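Local coordinates for protein lytic polysaccharide monooxygenase (Neurospora crassa, PDB 4QI8) that probably depolymerises cellulose by copper-dependent oxidative cleavage of its beta-1,4-glycosidic bonds, once a reducing agent has reduced the copper, at residues Y71-M76 against G144-Q149; M76-A81 against L138-I143; E105-G110 against T202-P207; G110-W115 against N195-V200. All blocks are in the same frame, centred on the assembly; numbering follows the deposited sequence. Where two conformers were deposited one is given.

Contact 1: residues Y71-M76 against G144-Q149; sequences YHPGPM and GLHVAQ. With CU (copper (II) ion), chain C.
The imidazole of His146 lies over one face of the His72 ring in an offset stack, centroids 4.3 Å apart and planes inclined by 12°. His146 CE1 comes closest, 3.3 Å from His72 ND1, above the rim; Tyr71 CD1 sits over the opposite face. Beyond the stack, His72 NE2 binds the copper ion at 2.0 Å, and His1 and Tyr157 belong to the same metal site. At the base of His146, Pro73 crosses the side chain at about a right angle, with Pro73 CG 3.7 Å from His146 CB. The backbones are joined as well: Leu145 N donates to Pro73 O (2.8 Å), just where the type I turn of Leu145 to Ala148 begins. An alanine in place of His146 would probably strip one face of the copper-ligating ring of its stacked cover, while the contact with Pro73 through CB remained. Since His146 NE2 stays 5.6 Å from the copper, this histidine is not a metal ligand but a second-shell ring, consistent with its probable part in binding dioxygen.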
loop_
_atom_site.group_PDB
_atom_site.type_symbol
_atom_site.label_atom_id
_atom_site.label_comp_id
_atom_site.label_asym_id
_atom_site.label_seq_id
_atom_site.Cartn_x
_atom_site.Cartn_y
_atom_site.Cartn_z
ATOM N N TYR A 71 2.411 -14.892 1.466
ATOM C CA TYR A 71 1.921 -16.238 1.187
ATOM C C TYR A 71 0.416 -16.407 1.273
ATOM O O TYR A 71 -0.081 -17.480 0.982
ATOM C CB TYR A 71 2.611 -17.269 2.079
ATOM C CG TYR A 71 2.356 -17.113 3.551
ATOM C CD1 TYR A 71 1.281 -17.744 4.175
ATOM C CD2 TYR A 71 3.184 -16.321 4.322
ATOM C CE1 TYR A 71 1.065 -17.603 5.532
ATOM C CE2 TYR A 71 2.976 -16.172 5.668
ATOM C CZ TYR A 71 1.914 -16.808 6.273
ATOM O OH TYR A 71 1.734 -16.654 7.635
ATOM N N HIS A 72 -0.321 -15.377 1.662
ATOM C CA HIS A 72 -1.777 -15.459 1.559
ATOM C C HIS A 72 -2.178 -15.012 0.157
ATOM O O HIS A 72 -1.498 -14.173 -0.446
ATOM C CB HIS A 72 -2.482 -14.588 2.596
ATOM C CG HIS A 72 -2.189 -14.956 4.017
ATOM N ND1 HIS A 72 -2.437 -16.214 4.525
ATOM C CD2 HIS A 72 -1.727 -14.216 5.053
ATOM C CE1 HIS A 72 -2.123 -16.227 5.812
ATOM N NE2 HIS A 72 -1.685 -15.032 6.157
ATOM N N PRO A 73 -3.296 -15.541 -0.365
ATOM C CA PRO A 73 -3.755 -15.137 -1.698
ATOM C C PRO A 73 -4.447 -13.781 -1.663
ATOM O O PRO A 73 -5.268 -13.515 -0.788
ATOM C CB PRO A 73 -4.756 -16.230 -2.054
ATOM C CG PRO A 73 -5.312 -16.660 -0.728
ATOM C CD PRO A 73 -4.146 -16.595 0.218
ATOM N N GLY A 74 -4.128 -12.937 -2.630
ATOM C CA GLY A 74 -4.780 -11.662 -2.781
ATOM C C GLY A 74 -3.840 -10.622 -3.345
ATOM O O GLY A 74 -2.673 -10.914 -3.635
ATOM N N PRO A 75 -4.347 -9.398 -3.514
ATOM C CA PRO A 75 -3.592 -8.365 -4.227
ATOM C C PRO A 75 -2.676 -7.502 -3.364
ATOM O O PRO A 75 -3.034 -7.099 -2.257
ATOM C CB PRO A 75 -4.698 -7.470 -4.782
ATOM C CG PRO A 75 -5.758 -7.559 -3.739
ATOM C CD PRO A 75 -5.753 -8.999 -3.318
ATOM N N MET A 76 -1.501 -7.206 -3.913
ATOM C CA MET A 76 -0.748 -6.030 -3.495
ATOM C C MET A 76 -1.346 -4.776 -4.116
ATOM O O MET A 76 -1.746 -4.779 -5.290
ATOM C CB MET A 76 0.706 -6.108 -3.953
ATOM C CG MET A 76 1.521 -7.185 -3.300
ATOM S SD MET A 76 1.713 -6.991 -1.508
ATOM C CE MET A 76 2.470 -5.400 -1.401
ATOM N N GLY A 144 -5.079 -10.170 2.117
ATOM C CA GLY A 144 -5.236 -11.612 2.138
ATOM C C GLY A 144 -6.703 -11.980 2.131
ATOM O O GLY A 144 -7.446 -11.604 3.043
ATOM N N LEU A 145 -7.108 -12.728 1.107
ATOM C CA LEU A 145 -8.523 -12.982 0.826
ATOM C C LEU A 145 -8.983 -14.425 1.044
ATOM O O LEU A 145 -10.097 -14.782 0.685
ATOM C CB LEU A 145 -8.843 -12.576 -0.617
ATOM C CG LEU A 145 -8.685 -11.089 -0.921
ATOM C CD1 LEU A 145 -8.894 -10.859 -2.397
ATOM C CD2 LEU A 145 -9.648 -10.241 -0.109
ATOM N N HIS A 146 -8.123 -15.264 1.608
ATOM C CA HIS A 146 -8.426 -16.686 1.718
ATOM C C HIS A 146 -9.709 -17.010 2.489
ATOM O O HIS A 146 -10.321 -18.039 2.200
ATOM C CB HIS A 146 -7.237 -17.459 2.297
ATOM C CG HIS A 146 -6.633 -16.829 3.503
ATOM N ND1 HIS A 146 -5.996 -15.607 3.456
ATOM C CD2 HIS A 146 -6.571 -17.246 4.786
ATOM C CE1 HIS A 146 -5.570 -15.301 4.670
ATOM N NE2 HIS A 146 -5.909 -16.277 5.493
ATOM N N VAL A 147 -10.093 -16.181 3.469
ATOM C CA VAL A 147 -11.311 -16.411 4.245
ATOM C C VAL A 147 -12.272 -15.218 4.174
ATOM O O VAL A 147 -13.160 -15.064 5.018
ATOM C CB VAL A 147 -10.993 -16.790 5.719
ATOM C CG1 VAL A 147 -10.281 -18.144 5.767
ATOM C CG2 VAL A 147 -10.146 -15.725 6.423
ATOM N N ALA A 148 -12.152 -14.428 3.112
ATOM C CA ALA A 148 -12.806 -13.127 3.026
ATOM C C ALA A 148 -14.290 -13.145 2.662
ATOM O O ALA A 148 -14.873 -12.095 2.453
ATOM C CB ALA A 148 -12.045 -12.255 2.055
ATOM N N GLN A 149 -14.914 -14.315 2.628
ATOM C CA GLN A 149 -16.333 -14.368 2.299
ATOM C C GLN A 149 -17.221 -13.837 3.426
ATOM O O GLN A 149 -18.409 -13.603 3.215
ATOM C CB GLN A 149 -16.760 -15.791 1.969
ATOM C CG GLN A 149 -16.813 -16.676 3.168
ATOM C CD GLN A 149 -17.138 -18.072 2.800
ATOM O OE1 GLN A 149 -17.697 -18.325 1.736
ATOM N NE2 GLN A 149 -16.786 -19.003 3.664
HETATM CU CU CU C . -1.246 -14.524 8.048
HETATM O O HOH W 1 -0.662 -16.894 8.623
HETATM O O HOH W 2 -3.179 -14.995 8.540
#

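Contact 2: residues M76-A81 against L138-I143; sequences MQFYLA and LRAEHI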
loop_
_atom_site.group_PDB
_atom_site.type_symbol
_atom_site.label_atom_id
_atom_site.label_comp_id
_atom_site.label_asym_id
_atom_site.label_seq_id
_atom_site.Cartn_x
_atom_site.Cartn_y
_atom_site.Cartn_z
ATOM N N MET A 76 -1.501 -7.206 -3.913
ATOM C CA MET A 76 -0.748 -6.030 -3.495
ATOM C C MET A 76 -1.346 -4.776 -4.116
ATOM O O MET A 76 -1.746 -4.779 -5.290
ATOM C CB MET A 76 0.706 -6.108 -3.953
ATOM C CG MET A 76 1.521 -7.185 -3.300
ATOM S SD MET A 76 1.713 -6.991 -1.508
ATOM C CE MET A 76 2.470 -5.400 -1.401
ATOM N N GLN A 77 -1.351 -3.687 -3.354
ATOM C CA GLN A 77 -1.722 -2.369 -3.876
ATOM C C GLN A 77 -0.802 -1.328 -3.245
ATOM O O GLN A 77 -0.387 -1.477 -2.092
ATOM C CB GLN A 77 -3.196 -2.040 -3.605
ATOM C CG GLN A 77 -4.123 -3.209 -3.875
ATOM C CD GLN A 77 -5.596 -2.859 -4.017
ATOM O OE1 GLN A 77 -6.299 -3.480 -4.810
ATOM N NE2 GLN A 77 -6.071 -1.891 -3.247
ATOM N N PHE A 78 -0.488 -0.281 -4.004
ATOM C CA PHE A 78 0.356 0.811 -3.522
ATOM C C PHE A 78 -0.292 2.157 -3.807
ATOM O O PHE A 78 -0.862 2.372 -4.882
ATOM C CB PHE A 78 1.748 0.777 -4.182
ATOM C CG PHE A 78 2.578 -0.422 -3.808
ATOM C CD1 PHE A 78 3.309 -0.436 -2.625
ATOM C CD2 PHE A 78 2.628 -1.538 -4.634
ATOM C CE1 PHE A 78 4.068 -1.530 -2.286
ATOM C CE2 PHE A 78 3.377 -2.643 -4.277
ATOM C CZ PHE A 78 4.093 -2.637 -3.105
ATOM N N TYR A 79 -0.167 3.071 -2.847
ATOM C CA TYR A 79 -0.697 4.417 -2.954
ATOM C C TYR A 79 0.377 5.422 -2.556
ATOM O O TYR A 79 1.227 5.139 -1.703
ATOM C CB TYR A 79 -1.872 4.634 -2.011
ATOM C CG TYR A 79 -3.145 3.856 -2.262
ATOM C CD1 TYR A 79 -3.236 2.499 -1.990
ATOM C CD2 TYR A 79 -4.292 4.507 -2.730
ATOM C CE1 TYR A 79 -4.439 1.807 -2.184
ATOM C CE2 TYR A 79 -5.486 3.831 -2.902
ATOM C CZ TYR A 79 -5.555 2.492 -2.639
ATOM O OH TYR A 79 -6.756 1.851 -2.807
ATOM N N LEU A 80 0.287 6.612 -3.142
ATOM C CA LEU A 80 1.093 7.751 -2.726
ATOM C C LEU A 80 0.219 8.861 -2.158
ATOM O O LEU A 80 -0.942 9.014 -2.545
ATOM C CB LEU A 80 1.830 8.335 -3.928
ATOM C CG LEU A 80 3.056 7.561 -4.405
ATOM C CD1 LEU A 80 3.562 8.103 -5.741
ATOM C CD2 LEU A 80 4.185 7.618 -3.370
ATOM N N ALA A 81 0.804 9.659 -1.266
ATOM C CA ALA A 81 0.169 10.882 -0.777
ATOM C C ALA A 81 1.251 11.930 -0.611
ATOM O O ALA A 81 2.270 11.673 0.024
ATOM C CB ALA A 81 -0.550 10.642 0.543
ATOM N N LEU A 138 4.382 6.571 0.932
ATOM C CA LEU A 138 4.084 5.446 0.060
ATOM C C LEU A 138 3.485 4.347 0.916
ATOM O O LEU A 138 4.165 3.787 1.774
ATOM C CB LEU A 138 5.345 4.951 -0.640
ATOM C CG LEU A 138 5.200 3.672 -1.471
ATOM C CD1 LEU A 138 4.239 3.816 -2.644
ATOM C CD2 LEU A 138 6.564 3.235 -1.953
ATOM N N ARG A 139 2.197 4.094 0.717
ATOM C CA ARG A 139 1.471 3.078 1.463
ATOM C C ARG A 139 1.502 1.763 0.696
ATOM O O ARG A 139 1.106 1.707 -0.468
ATOM C CB ARG A 139 0.023 3.531 1.691
ATOM C CG ARG A 139 -0.884 2.517 2.361
ATOM C CD ARG A 139 -2.274 3.106 2.542
ATOM N NE ARG A 139 -3.203 2.167 3.167
ATOM C CZ ARG A 139 -3.857 1.216 2.517
ATOM N NH1 ARG A 139 -3.717 1.095 1.200
ATOM N NH2 ARG A 139 -4.660 0.394 3.176
ATOM N N ALA A 140 1.955 0.712 1.379
ATOM C CA ALA A 140 1.951 -0.658 0.881
ATOM C C ALA A 140 0.831 -1.412 1.562
ATOM O O ALA A 140 0.679 -1.311 2.777
ATOM C CB ALA A 140 3.266 -1.331 1.216
ATOM N N GLU A 141 0.078 -2.191 0.793
ATOM C CA GLU A 141 -0.842 -3.139 1.387
ATOM C C GLU A 141 -0.881 -4.431 0.603
ATOM O O GLU A 141 -0.816 -4.440 -0.628
ATOM C CB GLU A 141 -2.260 -2.585 1.544
ATOM C CG GLU A 141 -3.096 -2.579 0.278
ATOM C CD GLU A 141 -4.440 -1.884 0.436
ATOM O OE1 GLU A 141 -4.868 -1.254 -0.557
ATOM O OE2 GLU A 141 -5.035 -1.906 1.543
ATOM N N HIS A 142 -0.989 -5.518 1.352
ATOM C CA HIS A 142 -1.403 -6.783 0.805
ATOM C C HIS A 142 -2.747 -7.128 1.431
ATOM O O HIS A 142 -2.917 -6.996 2.648
ATOM C CB HIS A 142 -0.418 -7.905 1.114
ATOM C CG HIS A 142 -0.758 -9.137 0.362
ATOM N ND1 HIS A 142 -1.175 -10.304 0.969
ATOM C CD2 HIS A 142 -0.851 -9.338 -0.973
ATOM C CE1 HIS A 142 -1.485 -11.177 0.028
ATOM N NE2 HIS A 142 -1.306 -10.613 -1.153
ATOM N N ILE A 143 -3.686 -7.590 0.609
ATOM C CA ILE A 143 -5.007 -7.961 1.102
ATOM C C ILE A 143 -5.163 -9.470 0.987
ATOM O O ILE A 143 -5.333 -10.002 -0.108
ATOM C CB ILE A 143 -6.147 -7.245 0.337
ATOM C CG1 ILE A 143 -5.835 -5.752 0.161
ATOM C CG2 ILE A 143 -7.436 -7.435 1.095
ATOM C CD1 ILE A 143 -6.882 -4.976 -0.646
HETATM O O HOH W 3 -1.313 0.623 -0.366
#
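Phe78 and Ala140 meet at the apolar centre of this strand pair, Phe78 CE1 lying 3.6 Å from Ala140 CB. On the same face of the sheet, Leu80 CD2 lies 3.9 Å from Leu138 CD1, and at the far end the bent chain of Met76 brings SD within 3.5 Å of His142 CB, oblique to the imidazole. Phe123 and Val125 of strand 122-126 cover Phe78 from the other sheet. Between the faces run paired backbone bonds, Gln77 with Glu141 and Tyr79 with Arg139, and one water donates to both Gln77 O and Arg139 O. The other face is polar. Gln77 and Glu141 lie side by side, and Gln77 NE2 donates to Glu141 OE1 (3.0 Å) from above the carboxylate plane. Arg139 NH2 forms a salt bridge with Glu141 OE2 (2.8 Å), so each carboxylate oxygen is engaged. Tyr185 OH bonds to both Glu141 OE1 and Tyr79 OH, while Gln77 OE1 accepts from Asn206. Such a buried antiparallel pair, with its apolar side turned to the opposing sheet, fits the core of the AA9 beta-sandwich.

Contact 3: residues E105-G110 against T202-P207; sequences EQPTFG and TSYKNP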
loop_
_atom_site.group_PDB
_atom_site.type_symbol
_atom_site.label_atom_id
_atom_site.label_comp_id
_atom_site.label_asym_id
_atom_site.label_seq_id
_atom_site.Cartn_x
_atom_site.Cartn_y
_atom_site.Cartn_z
ATOM N N GLU A 105 -2.853 -5.167 -8.044
ATOM C CA GLU A 105 -2.623 -6.481 -8.625
ATOM C C GLU A 105 -3.920 -7.135 -9.074
ATOM O O GLU A 105 -4.887 -7.192 -8.320
ATOM C CB GLU A 105 -1.958 -7.361 -7.569
ATOM C CG GLU A 105 -1.627 -8.763 -8.036
ATOM C CD GLU A 105 -0.929 -9.593 -6.969
ATOM O OE1 GLU A 105 -0.474 -9.020 -5.946
ATOM O OE2 GLU A 105 -0.832 -10.828 -7.166
ATOM N N GLN A 106 -3.926 -7.644 -10.302
ATOM C CA GLN A 106 -4.983 -8.524 -10.780
ATOM C C GLN A 106 -4.504 -9.965 -10.742
ATOM O O GLN A 106 -3.373 -10.245 -11.126
ATOM C CB GLN A 106 -5.369 -8.164 -12.214
ATOM C CG GLN A 106 -6.353 -7.022 -12.303
ATOM C CD GLN A 106 -7.771 -7.477 -12.025
ATOM O OE1 GLN A 106 -8.354 -8.227 -12.813
ATOM N NE2 GLN A 106 -8.340 -7.025 -10.912
ATOM N N PRO A 107 -5.367 -10.895 -10.313
ATOM C CA PRO A 107 -5.004 -12.309 -10.372
ATOM C C PRO A 107 -5.082 -12.839 -11.789
ATOM O O PRO A 107 -5.676 -12.206 -12.662
ATOM C CB PRO A 107 -6.094 -12.970 -9.534
ATOM C CG PRO A 107 -7.303 -12.108 -9.767
ATOM C CD PRO A 107 -6.768 -10.703 -9.902
ATOM N N THR A 108 -4.476 -13.996 -11.996
ATOM C CA THR A 108 -4.716 -14.786 -13.178
ATOM C C THR A 108 -5.943 -15.653 -12.914
ATOM O O THR A 108 -6.088 -16.241 -11.836
ATOM C CB THR A 108 -3.489 -15.646 -13.485
ATOM O OG1 THR A 108 -2.364 -14.801 -13.747
ATOM C CG2 THR A 108 -3.738 -16.571 -14.661
ATOM N N PHE A 109 -6.836 -15.703 -13.898
ATOM C CA PHE A 109 -8.102 -16.399 -13.763
ATOM C C PHE A 109 -8.023 -17.768 -14.390
ATOM O O PHE A 109 -7.882 -17.907 -15.602
ATOM C CB PHE A 109 -9.214 -15.579 -14.410
ATOM C CG PHE A 109 -9.417 -14.247 -13.755
ATOM C CD1 PHE A 109 -10.135 -14.146 -12.572
ATOM C CD2 PHE A 109 -8.886 -13.098 -14.310
ATOM C CE1 PHE A 109 -10.301 -12.920 -11.951
ATOM C CE2 PHE A 109 -9.059 -11.870 -13.694
ATOM C CZ PHE A 109 -9.771 -11.786 -12.517
ATOM N N GLY A 110 -8.107 -18.787 -13.549
ATOM C CA GLY A 110 -8.126 -20.157 -14.005
ATOM C C GLY A 110 -9.030 -20.966 -13.105
ATOM O O GLY A 110 -9.990 -20.433 -12.536
ATOM N N THR A 202 -14.541 -15.170 -11.769
ATOM C CA THR A 202 -13.947 -15.020 -13.090
ATOM C C THR A 202 -13.499 -13.586 -13.328
ATOM O O THR A 202 -12.988 -13.257 -14.398
ATOM C CB THR A 202 -14.930 -15.432 -14.191
ATOM O OG1 THR A 202 -16.139 -14.675 -14.066
ATOM C CG2 THR A 202 -15.251 -16.910 -14.077
ATOM N N SER A 203 -13.668 -12.745 -12.314
ATOM C CA SER A 203 -13.197 -11.369 -12.341
ATOM C C SER A 203 -12.888 -10.979 -10.907
ATOM O O SER A 203 -13.249 -11.697 -9.979
ATOM C CB SER A 203 -14.262 -10.444 -12.918
ATOM O OG SER A 203 -15.430 -10.478 -12.126
ATOM N N TYR A 204 -12.207 -9.854 -10.735
ATOM C CA TYR A 204 -11.838 -9.377 -9.406
ATOM C C TYR A 204 -11.811 -7.856 -9.413
ATOM O O TYR A 204 -11.057 -7.246 -10.168
ATOM C CB TYR A 204 -10.475 -9.940 -8.935
ATOM C CG TYR A 204 -10.111 -9.360 -7.585
ATOM C CD1 TYR A 204 -10.809 -9.741 -6.456
ATOM C CD2 TYR A 204 -9.117 -8.393 -7.445
ATOM C CE1 TYR A 204 -10.532 -9.182 -5.221
ATOM C CE2 TYR A 204 -8.841 -7.824 -6.217
ATOM C CZ TYR A 204 -9.551 -8.219 -5.111
ATOM O OH TYR A 204 -9.287 -7.614 -3.913
ATOM N N LYS A 205 -12.636 -7.243 -8.570
ATOM C CA LYS A 205 -12.686 -5.795 -8.489
ATOM C C LYS A 205 -11.829 -5.302 -7.325
ATOM O O LYS A 205 -12.246 -5.337 -6.167
ATOM C CB LYS A 205 -14.126 -5.328 -8.284
ATOM C CG LYS A 205 -14.292 -3.814 -8.264
ATOM C CD LYS A 205 -13.840 -3.193 -9.561
ATOM C CE LYS A 205 -14.046 -1.687 -9.573
ATOM N NZ LYS A 205 -13.467 -1.114 -10.821
ATOM N N ASN A 206 -10.620 -4.833 -7.619
ATOM C CA ASN A 206 -9.775 -4.295 -6.558
ATOM C C ASN A 206 -10.504 -3.189 -5.817
ATOM O O ASN A 206 -11.141 -2.342 -6.440
ATOM C CB ASN A 206 -8.506 -3.682 -7.130
ATOM C CG ASN A 206 -7.641 -4.688 -7.835
ATOM O OD1 ASN A 206 -7.888 -5.029 -8.992
ATOM N ND2 ASN A 206 -6.620 -5.185 -7.143
ATOM N N PRO A 207 -10.364 -3.135 -4.488
ATOM C CA PRO A 207 -10.970 -2.017 -3.774
ATOM C C PRO A 207 -10.170 -0.742 -3.997
ATOM O O PRO A 207 -8.978 -0.760 -4.330
ATOM C CB PRO A 207 -10.932 -2.477 -2.311
ATOM C CG PRO A 207 -9.728 -3.330 -2.245
ATOM C CD PRO A 207 -9.670 -4.052 -3.572
#
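Gln106 reaches Tyr204 and Asn206 by folding its chain, CG beside the backbone N (chi1 -83°) and CD bent back again (chi2 -80°). Its NE2 thereby donates twice, to Tyr204 O at 2.8 Å and to Asn206 OD1 at 2.8 Å, with both acceptors near the amide plane. Asn206 answers with ND2, which gives an almost straight bond to Glu105 O (2.9 Å, 178°) from above the carbonyl plane; ND2 also donates to Gln77 OE1. Beside these bonds, Pro107 CD packs on Tyr204 CB at 3.9 Å, and Thr202 O stands over one face of the Phe109 ring, near the rim. An alanine in place of Asn206 would probably leave Glu105 O and Gln77 OE1 without this donor and one N-H of Gln106 NE2 without its mate. Because Glu105 O and Tyr204 O can only accept, they fix which end of each amide carries the nitrogen, and two segments running in nearly opposite directions are tied by side-chain amides, two of whose bonds end on backbone carbonyls.

Contact 4: residues G110-W115 against N195-V200; sequences GSQLTW and NINYPV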
loop_
_atom_site.group_PDB
_atom_site.type_symbol
_atom_site.label_atom_id
_atom_site.label_comp_id
_atom_site.label_asym_id
_atom_site.label_seq_id
_atom_site.Cartn_x
_atom_site.Cartn_y
_atom_site.Cartn_z
ATOM N N GLY A 110 -8.107 -18.787 -13.549
ATOM C CA GLY A 110 -8.126 -20.157 -14.005
ATOM C C GLY A 110 -9.030 -20.966 -13.105
ATOM O O GLY A 110 -9.990 -20.433 -12.536
ATOM N N SER A 111 -8.714 -22.247 -12.953
ATOM C CA SER A 111 -9.484 -23.124 -12.080
ATOM C C SER A 111 -9.497 -22.572 -10.664
ATOM O O SER A 111 -10.450 -22.775 -9.934
ATOM C CB SER A 111 -8.904 -24.537 -12.077
ATOM O OG SER A 111 -7.549 -24.534 -11.672
ATOM N N GLN A 112 -8.417 -21.904 -10.286
ATOM C CA GLN A 112 -8.373 -21.070 -9.095
ATOM C C GLN A 112 -7.781 -19.738 -9.501
ATOM O O GLN A 112 -7.266 -19.603 -10.610
ATOM C CB GLN A 112 -7.511 -21.710 -8.009
ATOM C CG GLN A 112 -8.202 -22.849 -7.289
ATOM C CD GLN A 112 -9.389 -22.369 -6.476
ATOM O OE1 GLN A 112 -10.523 -22.410 -6.938
ATOM N NE2 GLN A 112 -9.128 -21.895 -5.265
ATOM N N LEU A 113 -7.878 -18.750 -8.622
ATOM C CA LEU A 113 -7.166 -17.503 -8.818
ATOM C C LEU A 113 -5.722 -17.718 -8.389
ATOM O O LEU A 113 -5.469 -18.280 -7.331
ATOM C CB LEU A 113 -7.795 -16.383 -7.986
ATOM C CG LEU A 113 -9.265 -16.060 -8.264
ATOM C CD1 LEU A 113 -9.668 -14.854 -7.446
ATOM C CD2 LEU A 113 -9.528 -15.831 -9.744
ATOM N N THR A 114 -4.782 -17.315 -9.223
ATOM C CA THR A 114 -3.379 -17.324 -8.818
ATOM C C THR A 114 -2.851 -15.900 -8.814
ATOM O O THR A 114 -3.226 -15.064 -9.647
ATOM C CB THR A 114 -2.526 -18.240 -9.698
ATOM O OG1 THR A 114 -2.693 -17.871 -11.064
ATOM C CG2 THR A 114 -2.943 -19.701 -9.523
ATOM N N TRP A 115 -2.008 -15.630 -7.838
ATOM C CA TRP A 115 -1.536 -14.287 -7.560
ATOM C C TRP A 115 -0.027 -14.244 -7.698
ATOM O O TRP A 115 0.682 -15.024 -7.060
ATOM C CB TRP A 115 -1.950 -13.887 -6.144
ATOM C CG TRP A 115 -3.437 -14.014 -5.895
ATOM C CD1 TRP A 115 -4.103 -15.128 -5.469
ATOM C CD2 TRP A 115 -4.434 -12.985 -6.047
ATOM N NE1 TRP A 115 -5.450 -14.858 -5.352
ATOM C CE2 TRP A 115 -5.677 -13.554 -5.706
ATOM C CE3 TRP A 115 -4.393 -11.646 -6.452
ATOM C CZ2 TRP A 115 -6.867 -12.827 -5.751
ATOM C CZ3 TRP A 115 -5.575 -10.927 -6.500
ATOM C CH2 TRP A 115 -6.795 -11.513 -6.131
ATOM N N ASN A 195 -15.743 -14.506 -1.868
ATOM C CA ASN A 195 -15.329 -15.898 -1.824
ATOM C C ASN A 195 -14.460 -16.190 -3.040
ATOM O O ASN A 195 -14.971 -16.288 -4.163
ATOM C CB ASN A 195 -16.556 -16.804 -1.818
ATOM C CG ASN A 195 -16.203 -18.254 -2.006
ATOM O OD1 ASN A 195 -15.060 -18.674 -1.785
ATOM N ND2 ASN A 195 -17.189 -19.039 -2.431
ATOM N N ILE A 196 -13.150 -16.323 -2.818
ATOM C CA ILE A 196 -12.220 -16.559 -3.933
ATOM C C ILE A 196 -12.067 -18.032 -4.231
ATOM O O ILE A 196 -11.352 -18.402 -5.148
ATOM C CB ILE A 196 -10.818 -15.910 -3.717
ATOM C CG1 ILE A 196 -10.101 -16.539 -2.526
ATOM C CG2 ILE A 196 -10.950 -14.409 -3.563
ATOM C CD1 ILE A 196 -8.639 -16.171 -2.448
ATOM N N ASN A 197 -12.735 -18.882 -3.483
ATOM C CA ASN A 197 -12.448 -20.284 -3.550
ATOM C C ASN A 197 -13.402 -20.913 -4.578
ATOM O O ASN A 197 -13.110 -20.900 -5.778
ATOM C CB ASN A 197 -12.487 -20.842 -2.125
ATOM C CG ASN A 197 -11.443 -20.161 -1.225
ATOM O OD1 ASN A 197 -11.757 -19.557 -0.172
ATOM N ND2 ASN A 197 -10.208 -20.239 -1.638
ATOM N N TYR A 198 -14.532 -21.425 -4.146
ATOM C CA TYR A 198 -15.464 -22.077 -5.085
ATOM C C TYR A 198 -16.892 -21.638 -4.818
ATOM O O TYR A 198 -17.280 -21.618 -3.703
ATOM C CB TYR A 198 -15.366 -23.595 -4.958
ATOM C CG TYR A 198 -14.045 -24.139 -5.419
ATOM C CD1 TYR A 198 -13.809 -24.400 -6.756
ATOM C CD2 TYR A 198 -13.022 -24.364 -4.519
ATOM C CE1 TYR A 198 -12.596 -24.876 -7.196
ATOM C CE2 TYR A 198 -11.808 -24.842 -4.947
ATOM C CZ TYR A 198 -11.593 -25.095 -6.292
ATOM O OH TYR A 198 -10.364 -25.568 -6.696
ATOM N N PRO A 199 -17.670 -21.321 -5.841
ATOM C CA PRO A 199 -17.239 -21.196 -7.233
ATOM C C PRO A 199 -16.184 -20.119 -7.350
ATOM O O PRO A 199 -16.213 -19.121 -6.636
ATOM C CB PRO A 199 -18.508 -20.760 -7.967
ATOM C CG PRO A 199 -19.614 -21.124 -7.090
ATOM C CD PRO A 199 -19.102 -21.015 -5.699
ATOM N N VAL A 200 -15.228 -20.350 -8.230
ATOM C CA VAL A 200 -14.143 -19.415 -8.393
ATOM C C VAL A 200 -14.645 -18.200 -9.128
ATOM O O VAL A 200 -15.371 -18.326 -10.109
ATOM C CB VAL A 200 -12.994 -20.032 -9.170
ATOM C CG1 VAL A 200 -11.761 -19.134 -9.132
ATOM C CG2 VAL A 200 -12.666 -21.333 -8.563
HETATM O O HOH W 4 -8.835 -19.093 -5.877
#
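Leu113 overlaps Val200 and Ile196 with its two methyl branches. Leu113 CD2 lies 4.0 Å from Val200 CG1, the two side chains running alongside in opposite senses, while Leu113 CD1 meets Ile196 CB at 4.0 Å in a slanting approach. Val200 CG1 stands anti to its backbone N (chi1 -170°), which turns this methyl to the leucine. Polar backbone next to this apolar patch is bridged by water, which accepts from Leu113 N (2.9 Å) and donates to Ile196 O (2.7 Å). Farther out, the side chain of Gln112 bends over one face of the Tyr198 ring, toward its rim, with amide and ring planes 19° apart; which end of that amide carries the nitrogen is doubtful. Within the facing loop, Asn195 OD1 accepts from Asn197 N (2.9 Å), an Asx turn, and Asn195 ND2 donates to Tyr198 O, the carbonyl oxygen of the cis peptide before Pro199. Leu113 belongs to strand 113-114, which pairs with strand 108-109 in a two-stranded antiparallel sheet, and the loop of residues 195-200 lies against it near the copper-site end of the sandwich, where the side chain of Ile196 comes within about 5 Å of that of His146.

How the contacts relate
Contact 2 sits about 1 Å from the centre of the chain, on neighbouring strands 76-82 and 134-144 of the mixed sheet; contact 1 joins the loops at one end of those strands, with its centre about 15 Å away. They share Met76, and contact 2 is nested within the loop that contact 1 closes. Contacts 3 and 4, with centres about 9 Å apart, share Gly110 and the hairpin of strands 108-109 and 113-114; both cross contacts 1 and 2 along the chain. Trp115 packs on Pro73 and Pro75, and Glu105 accepts from Met76 N. Thus the copper-site loops are continuous with the sandwich core and backed by residues 105-115 and, through contacts 3 and 4, by residues 195-207.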